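PDB 4PQZ: transcriptional protein SWT1 from Saccharomyces cerevisiae, which has RNA endonuclease activity, is involved in transcription, probably as an activator, and is represented here by its C-terminal HEPN-like domain. Local coordinates for residues Phe35-Val38 with Ser39-Phe43; Glu152-Ile155 with His156-Thr160; Leu111-Val114 with Leu115-Lys118. All blocks are in the same frame, centred on the assembly; numbering follows the deposited sequence.

Contact 1. Residues Phe35-Val38 with Ser39-Phe43; sequences FDKV and SQNVF
Phe35 and Ser39, one turn apart on helix 35-62, meet on its buried side, where Phe35 CE1 lies 3.7 Å from Ser39 OG. The hydroxyl approaches the ring obliquely. Its polar need is met by the carbonyl of Pro119, to which it is hydrogen-bonded, and Lys118 packs on the same serine. Phe35 has CG anti to its own N (chi1 -178°), which carries the ring along the helix toward the serine. Val38 and Val42 supply the apolar contact, CG1 of the former standing 4.1 Å from CG2 of the latter; that branch also lies 3.3 Å from Val38 O.

The exposed side is looser. Asp36, Lys37 and Gln40 are exposed, and Lys37 NZ comes no nearer to Asn41 ND2 than 4.5 Å. There the backbone does the joining: Gln40 N bonds to Asp36 O at 3.0 Å and is nearly straight at 173°. Its buried-side counterpart, Ser39 N to Phe35 O, is weak, with an N-H...O angle of 133°. An amphipathic stretch of helix follows from this chemistry: buried Phe35, Ser39 and Val42 face the protein, exposed Asp36, Lys37 and Gln40 face solvent, and the partly exposed Val38 and Asn41 lie at the boundary.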
loop_
_atom_site.group_PDB
_atom_site.type_symbol
_atom_site.label_atom_id
_atom_site.label_comp_id
_atom_site.label_asym_id
_atom_site.label_seq_id
_atom_site.Cartn_x
_atom_site.Cartn_y
_atom_site.Cartn_z
ATOM N N PHE A 35 -9.926 12.368 16.096
ATOM C CA PHE A 35 -9.358 12.058 14.790
ATOM C C PHE A 35 -8.063 11.233 14.762
ATOM O O PHE A 35 -7.940 10.303 13.964
ATOM C CB PHE A 35 -9.184 13.354 13.996
ATOM C CG PHE A 35 -8.645 13.148 12.623
ATOM C CD1 PHE A 35 -7.284 13.269 12.378
ATOM C CD2 PHE A 35 -9.489 12.823 11.577
ATOM C CE1 PHE A 35 -6.779 13.074 11.105
ATOM C CE2 PHE A 35 -8.985 12.627 10.295
ATOM C CZ PHE A 35 -7.636 12.749 10.063
ATOM N N ASP A 36 -7.110 11.568 15.627
ATOM C CA ASP A 36 -5.726 11.099 15.470
ATOM C C ASP A 36 -5.476 9.604 15.709
ATOM O O ASP A 36 -4.573 9.031 15.100
ATOM C CB ASP A 36 -4.758 11.941 16.317
ATOM C CG ASP A 36 -4.643 13.374 15.823
ATOM O OD1 ASP A 36 -5.612 13.878 15.219
ATOM O OD2 ASP A 36 -3.583 13.996 16.041
ATOM N N LYS A 37 -6.253 8.980 16.592
ATOM C CA LYS A 37 -6.028 7.575 16.930
ATOM C C LYS A 37 -6.336 6.695 15.737
ATOM O O LYS A 37 -5.625 5.731 15.462
ATOM C CB LYS A 37 -6.888 7.143 18.120
ATOM C CG LYS A 37 -6.798 5.652 18.463
ATOM C CD LYS A 37 -5.581 5.326 19.322
ATOM C CE LYS A 37 -5.561 3.854 19.718
ATOM N NZ LYS A 37 -5.334 2.967 18.540
ATOM N N VAL A 38 -7.406 7.037 15.033
ATOM C CA VAL A 38 -7.775 6.321 13.827
ATOM C C VAL A 38 -6.968 6.823 12.614
ATOM O O VAL A 38 -6.890 6.148 11.600
ATOM C CB VAL A 38 -9.296 6.416 13.579
ATOM C CG1 VAL A 38 -9.709 5.626 12.352
ATOM C CG2 VAL A 38 -10.055 5.912 14.794
ATOM N N SER A 39 -6.358 7.998 12.726
ATOM C CA SER A 39 -5.450 8.475 11.681
ATOM C C SER A 39 -4.198 7.603 11.595
ATOM O O SER A 39 -3.875 7.067 10.532
ATOM C CB SER A 39 -5.040 9.929 11.915
ATOM O OG SER A 39 -4.284 10.425 10.819
ATOM N N GLN A 40 -3.489 7.471 12.715
ATOM C CA GLN A 40 -2.306 6.619 12.761
ATOM C C GLN A 40 -2.663 5.140 12.591
ATOM O O GLN A 40 -1.905 4.382 11.986
ATOM C CB GLN A 40 -1.520 6.844 14.052
ATOM C CG GLN A 40 -0.158 6.191 14.032
ATOM C CD GLN A 40 0.637 6.458 15.279
ATOM O OE1 GLN A 40 0.271 7.311 16.086
ATOM N NE2 GLN A 40 1.735 5.728 15.451
ATOM N N ASN A 41 -3.823 4.746 13.112
ATOM C CA ASN A 41 -4.304 3.365 13.020
ATOM C C ASN A 41 -4.444 2.851 11.579
ATOM O O ASN A 41 -3.987 1.754 11.254
ATOM C CB ASN A 41 -5.636 3.229 13.764
ATOM C CG ASN A 41 -5.956 1.802 14.139
ATOM O OD1 ASN A 41 -5.139 0.902 13.954
ATOM N ND2 ASN A 41 -7.149 1.587 14.686
ATOM N N VAL A 42 -5.084 3.641 10.720
ATOM C CA VAL A 42 -5.171 3.324 9.295
ATOM C C VAL A 42 -3.807 3.452 8.620
ATOM O O VAL A 42 -3.348 2.531 7.950
ATOM C CB VAL A 42 -6.167 4.255 8.578
ATOM C CG1 VAL A 42 -6.142 4.027 7.063
ATOM C CG2 VAL A 42 -7.575 4.084 9.166
ATOM N N PHE A 43 -3.172 4.606 8.813
ATOM C CA PHE A 43 -1.859 4.911 8.233
ATOM C C PHE A 43 -0.831 3.813 8.512
ATOM O O PHE A 43 -0.198 3.305 7.584
ATOM C CB PHE A 43 -1.360 6.277 8.733
ATOM C CG PHE A 43 0.035 6.639 8.272
ATOM C CD1 PHE A 43 0.301 6.867 6.935
ATOM C CD2 PHE A 43 1.068 6.776 9.187
ATOM C CE1 PHE A 43 1.583 7.199 6.512
ATOM C CE2 PHE A 43 2.356 7.109 8.776
ATOM C CZ PHE A 43 2.612 7.323 7.439
#

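Contact 2. Residues Glu152-Ile155 with His156-Thr160; sequences EKQI and HEWKT
Lys153 NZ and Glu157 OE2 form the side-chain salt bridge of this turn, 2.9 Å apart. The ammonium meets the carboxylate oxygen on its anti side, 32° out of the carboxylate plane, and Lys153 CE lies against the same oxygen. A bend at the last torsion of the lysine (chi4 55°) turns NZ toward Glu157 OE2.

Gln154 and Ile155 face Trp158 in another way. Gln154 O sits 3.2 Å above one face of the indole, offset toward its rim, while also accepting the backbone N-H of Trp158. The glutamine side chain approaches the benzo part of the indole, with NE2 4.0 Å from CZ2 and the amide turned 52° from the ring plane. Ile155 CG1 touches Trp158 CZ3 at 4.0 Å. The Ile155 and Lys159 side chains lie side by side, pointing the same way, with Ile155 CG2 against Lys159 CE. Along the backbone, Lys159 N to Ile155 O (3.0 Å) is close to straight.

The tryptophan is directed inward: Val46 and Thr49 of helix 35-62 and Leu136 of helix 122-139 pack on it, and its NE1 bonds to Gln45. Lys159 pairs with Glu133, and Glu152 bonds to His137. Helix 145-163 is thus joined to two neighbouring helices by apolar contact as well as by polar bonds. The i to i+4 ion pair links successive turns, opposite charges meeting through one carboxylate oxygen, while the indole's one N-H is satisfied by an amide oxygen rather than left buried without a mate.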
loop_
_atom_site.group_PDB
_atom_site.type_symbol
_atom_site.label_atom_id
_atom_site.label_comp_id
_atom_site.label_asym_id
_atom_site.label_seq_id
_atom_site.Cartn_x
_atom_site.Cartn_y
_atom_site.Cartn_z
ATOM N N GLU A 152 -9.620 -7.811 2.516
ATOM C CA GLU A 152 -11.010 -7.329 2.590
ATOM C C GLU A 152 -11.441 -7.016 4.027
ATOM O O GLU A 152 -12.027 -5.970 4.305
ATOM C CB GLU A 152 -11.976 -8.358 1.976
ATOM C CG GLU A 152 -11.922 -8.456 0.455
ATOM C CD GLU A 152 -12.096 -7.109 -0.211
ATOM O OE1 GLU A 152 -13.232 -6.585 -0.221
ATOM O OE2 GLU A 152 -11.096 -6.566 -0.719
ATOM N N LYS A 153 -11.136 -7.936 4.931
ATOM C CA LYS A 153 -11.422 -7.756 6.343
ATOM C C LYS A 153 -10.745 -6.505 6.904
ATOM O O LYS A 153 -11.327 -5.772 7.699
ATOM C CB LYS A 153 -10.992 -8.997 7.129
ATOM C CG LYS A 153 -11.034 -8.828 8.631
ATOM C CD LYS A 153 -10.317 -9.967 9.339
ATOM C CE LYS A 153 -9.851 -9.543 10.733
ATOM N NZ LYS A 153 -10.950 -9.001 11.590
ATOM N N GLN A 154 -9.516 -6.258 6.481
ATOM C CA GLN A 154 -8.757 -5.124 6.990
ATOM C C GLN A 154 -9.270 -3.795 6.418
ATOM O O GLN A 154 -9.335 -2.783 7.122
ATOM C CB GLN A 154 -7.275 -5.314 6.685
ATOM C CG GLN A 154 -6.350 -4.972 7.834
ATOM C CD GLN A 154 -4.910 -5.303 7.512
ATOM O OE1 GLN A 154 -4.632 -6.163 6.672
ATOM N NE2 GLN A 154 -3.981 -4.615 8.170
ATOM N N ILE A 155 -9.643 -3.826 5.138
ATOM C CA ILE A 155 -10.249 -2.701 4.418
ATOM C C ILE A 155 -11.593 -2.290 5.039
ATOM O O ILE A 155 -11.889 -1.100 5.167
ATOM C CB ILE A 155 -10.440 -3.052 2.899
ATOM C CG1 ILE A 155 -9.088 -3.089 2.164
ATOM C CG2 ILE A 155 -11.416 -2.099 2.220
ATOM C CD1 ILE A 155 -9.183 -3.445 0.661
ATOM N N HIS A 156 -12.391 -3.278 5.430
ATOM C CA HIS A 156 -13.691 -3.027 6.060
ATOM C C HIS A 156 -13.501 -2.277 7.378
ATOM O O HIS A 156 -14.147 -1.256 7.618
ATOM C CB HIS A 156 -14.463 -4.334 6.289
ATOM C CG HIS A 156 -15.759 -4.152 7.030
ATOM N ND1 HIS A 156 -16.960 -3.901 6.394
ATOM C CD2 HIS A 156 -16.040 -4.181 8.357
ATOM C CE1 HIS A 156 -17.918 -3.786 7.292
ATOM N NE2 HIS A 156 -17.387 -3.947 8.494
ATOM N N GLU A 157 -12.593 -2.772 8.214
ATOM C CA GLU A 157 -12.251 -2.084 9.457
ATOM C C GLU A 157 -11.755 -0.647 9.237
ATOM O O GLU A 157 -12.056 0.246 10.032
ATOM C CB GLU A 157 -11.207 -2.878 10.244
ATOM C CG GLU A 157 -11.588 -4.309 10.530
ATOM C CD GLU A 157 -10.583 -4.987 11.435
ATOM O OE1 GLU A 157 -10.086 -4.315 12.364
ATOM O OE2 GLU A 157 -10.282 -6.180 11.212
ATOM N N TRP A 158 -10.997 -0.420 8.166
ATOM C CA TRP A 158 -10.520 0.925 7.862
ATOM C C TRP A 158 -11.668 1.861 7.537
ATOM O O TRP A 158 -11.754 2.954 8.100
ATOM C CB TRP A 158 -9.544 0.922 6.691
ATOM C CG TRP A 158 -8.253 0.221 6.970
ATOM C CD1 TRP A 158 -7.706 -0.055 8.197
ATOM C CD2 TRP A 158 -7.348 -0.306 5.997
ATOM N NE1 TRP A 158 -6.511 -0.722 8.039
ATOM C CE2 TRP A 158 -6.269 -0.886 6.700
ATOM C CE3 TRP A 158 -7.342 -0.344 4.597
ATOM C CZ2 TRP A 158 -5.197 -1.496 6.047
ATOM C CZ3 TRP A 158 -6.276 -0.945 3.951
ATOM C CH2 TRP A 158 -5.220 -1.515 4.675
ATOM N N LYS A 159 -12.524 1.427 6.611
ATOM C CA LYS A 159 -13.689 2.202 6.162
ATOM C C LYS A 159 -14.632 2.556 7.316
ATOM O O LYS A 159 -14.992 3.720 7.501
ATOM C CB LYS A 159 -14.486 1.438 5.101
ATOM C CG LYS A 159 -13.878 1.428 3.725
ATOM C CD LYS A 159 -14.729 0.630 2.765
ATOM C CE LYS A 159 -14.190 0.664 1.368
ATOM N NZ LYS A 159 -14.754 -0.458 0.539
ATOM N N THR A 160 -15.002 1.556 8.109
ATOM C CA THR A 160 -15.980 1.763 9.167
ATOM C C THR A 160 -15.409 2.698 10.227
ATOM O O THR A 160 -16.104 3.589 10.689
ATOM C CB THR A 160 -16.478 0.433 9.773
ATOM O OG1 THR A 160 -15.417 -0.214 10.485
ATOM C CG2 THR A 160 -16.986 -0.489 8.671
#

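Contact 3. Residues Leu111-Val114 with Leu115-Lys118; sequences LPTV and LKSK
Lys116 doubles back over Leu111, and each step of its side chain finds a partner. CB lies 3.9 Å from Thr113 O; CG presses on Leu111 CB at 3.5 Å, tighter than usual for two carbons; CD rests on the same CB and on Leu111 O. CE nears that oxygen in turn, and NZ donates to it at 2.8 Å, in the carbonyl plane. Bends at chi3 (-61°) and chi4 (-143°) curl the chain so that the ammonium reaches a carbonyl five residues back. Glu80 offers NZ a further, long and weak ion pairing. With an alanine here everything beyond CB is gone, and Leu111 O would probably be left short of a donor while a gap is likely to open beside Leu111 CB.

The short, weakly bonded helix 113-116 carries two three-residue backbone bonds: Leu115 N to Pro112 O (3.0 Å) and Lys116 N to Thr113 O. The latter oxygen is gripped twice, since Ser117 OG also donates to it at 2.7 Å, from the opposite face of the carbonyl plane. A water bridges Val114 O and Ser117 O. Leu115 CD1 lies beside Pro112 CD at 3.9 Å, the two side chains pointing the same way.

Leu111 and Leu115 turn their apolar ends to Trp132 and Phe131 of helix 122-139, Trp132 also bonding to Leu115 O. Leu111 further touches Ile79 and Ser83, so the turn packs against both helix 79-88 and helix 122-139, while Lys118 extends to helix 35-62.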
loop_
_atom_site.group_PDB
_atom_site.type_symbol
_atom_site.label_atom_id
_atom_site.label_comp_id
_atom_site.label_asym_id
_atom_site.label_seq_id
_atom_site.Cartn_x
_atom_site.Cartn_y
_atom_site.Cartn_z
ATOM N N LEU A 111 5.103 10.098 -5.518
ATOM C CA LEU A 111 3.742 10.189 -5.015
ATOM C C LEU A 111 3.501 11.560 -4.407
ATOM O O LEU A 111 4.409 12.142 -3.806
ATOM C CB LEU A 111 3.498 9.134 -3.932
ATOM C CG LEU A 111 3.288 7.665 -4.289
ATOM C CD1 LEU A 111 3.104 6.870 -2.995
ATOM C CD2 LEU A 111 2.073 7.519 -5.202
ATOM N N PRO A 112 2.272 12.074 -4.547
ATOM C CA PRO A 112 1.876 13.276 -3.806
ATOM C C PRO A 112 1.987 13.017 -2.310
ATOM O O PRO A 112 1.740 11.894 -1.876
ATOM C CB PRO A 112 0.405 13.455 -4.205
ATOM C CG PRO A 112 0.307 12.828 -5.574
ATOM C CD PRO A 112 1.217 11.612 -5.469
ATOM N N THR A 113 2.350 14.036 -1.543
ATOM C CA THR A 113 2.530 13.899 -0.099
ATOM C C THR A 113 1.285 13.375 0.648
ATOM O O THR A 113 1.413 12.723 1.689
ATOM C CB THR A 113 3.027 15.223 0.545
ATOM O OG1 THR A 113 2.125 16.288 0.225
ATOM C CG2 THR A 113 4.419 15.582 0.029
ATOM N N VAL A 114 0.091 13.648 0.121
ATOM C CA VAL A 114 -1.144 13.161 0.751
ATOM C C VAL A 114 -1.178 11.626 0.818
ATOM O O VAL A 114 -1.768 11.033 1.727
ATOM C CB VAL A 114 -2.428 13.686 0.039
ATOM C CG1 VAL A 114 -2.540 13.135 -1.370
ATOM C CG2 VAL A 114 -3.669 13.330 0.859
ATOM N N LEU A 115 -0.511 11.002 -0.147
ATOM C CA LEU A 115 -0.445 9.559 -0.260
ATOM C C LEU A 115 0.766 8.971 0.476
ATOM O O LEU A 115 0.822 7.763 0.709
ATOM C CB LEU A 115 -0.431 9.162 -1.739
ATOM C CG LEU A 115 -1.666 9.607 -2.531
ATOM C CD1 LEU A 115 -1.583 9.245 -4.023
ATOM C CD2 LEU A 115 -2.943 9.050 -1.889
ATOM N N LYS A 116 1.716 9.824 0.863
ATOM C CA LYS A 116 2.994 9.370 1.441
ATOM C C LYS A 116 3.116 9.550 2.950
ATOM O O LYS A 116 4.112 9.126 3.543
ATOM C CB LYS A 116 4.179 10.089 0.789
ATOM C CG LYS A 116 4.403 9.727 -0.648
ATOM C CD LYS A 116 5.768 10.202 -1.156
ATOM C CE LYS A 116 5.926 11.711 -1.088
ATOM N NZ LYS A 116 6.700 12.231 -2.259
ATOM N N SER A 117 2.126 10.188 3.569
ATOM C CA SER A 117 2.250 10.561 4.977
ATOM C C SER A 117 0.940 10.449 5.748
ATOM O O SER A 117 -0.119 10.184 5.166
ATOM C CB SER A 117 2.851 11.973 5.123
ATOM O OG SER A 117 2.219 12.919 4.272
ATOM N N LYS A 118 1.028 10.639 7.063
ATOM C CA LYS A 118 -0.127 10.518 7.947
ATOM C C LYS A 118 -1.127 11.637 7.702
ATOM O O LYS A 118 -0.770 12.815 7.772
ATOM C CB LYS A 118 0.301 10.526 9.414
ATOM C CG LYS A 118 -0.792 10.028 10.355
ATOM C CD LYS A 118 -0.412 10.192 11.826
ATOM C CE LYS A 118 -1.097 11.413 12.432
ATOM N NZ LYS A 118 -1.520 11.163 13.844
HETATM O O HOH W 1 -1.872 12.027 4.066
#

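Contact 1 touches both of the others, which do not touch each other. Its centre is about 13 Å from that of contact 2 and about 15 Å from that of contact 3, whereas contacts 2 and 3 are about 20 Å apart centre to centre and about 12 Å at their nearest atoms. Val42 CG2 comes within 4.3 Å of Trp158 CD1, joining contact 1 to contact 2. Toward contact 3, Phe43 CE1 packs 3.4 Å from Ser117 C, and Ser39 OG lies 3.5 Å from Lys118 CG. Helix 35-62 therefore touches both the C-terminal helix 145-163 and the 111-118 turn, tying distant parts of the sequence together within this all-helical HEPN-like domain.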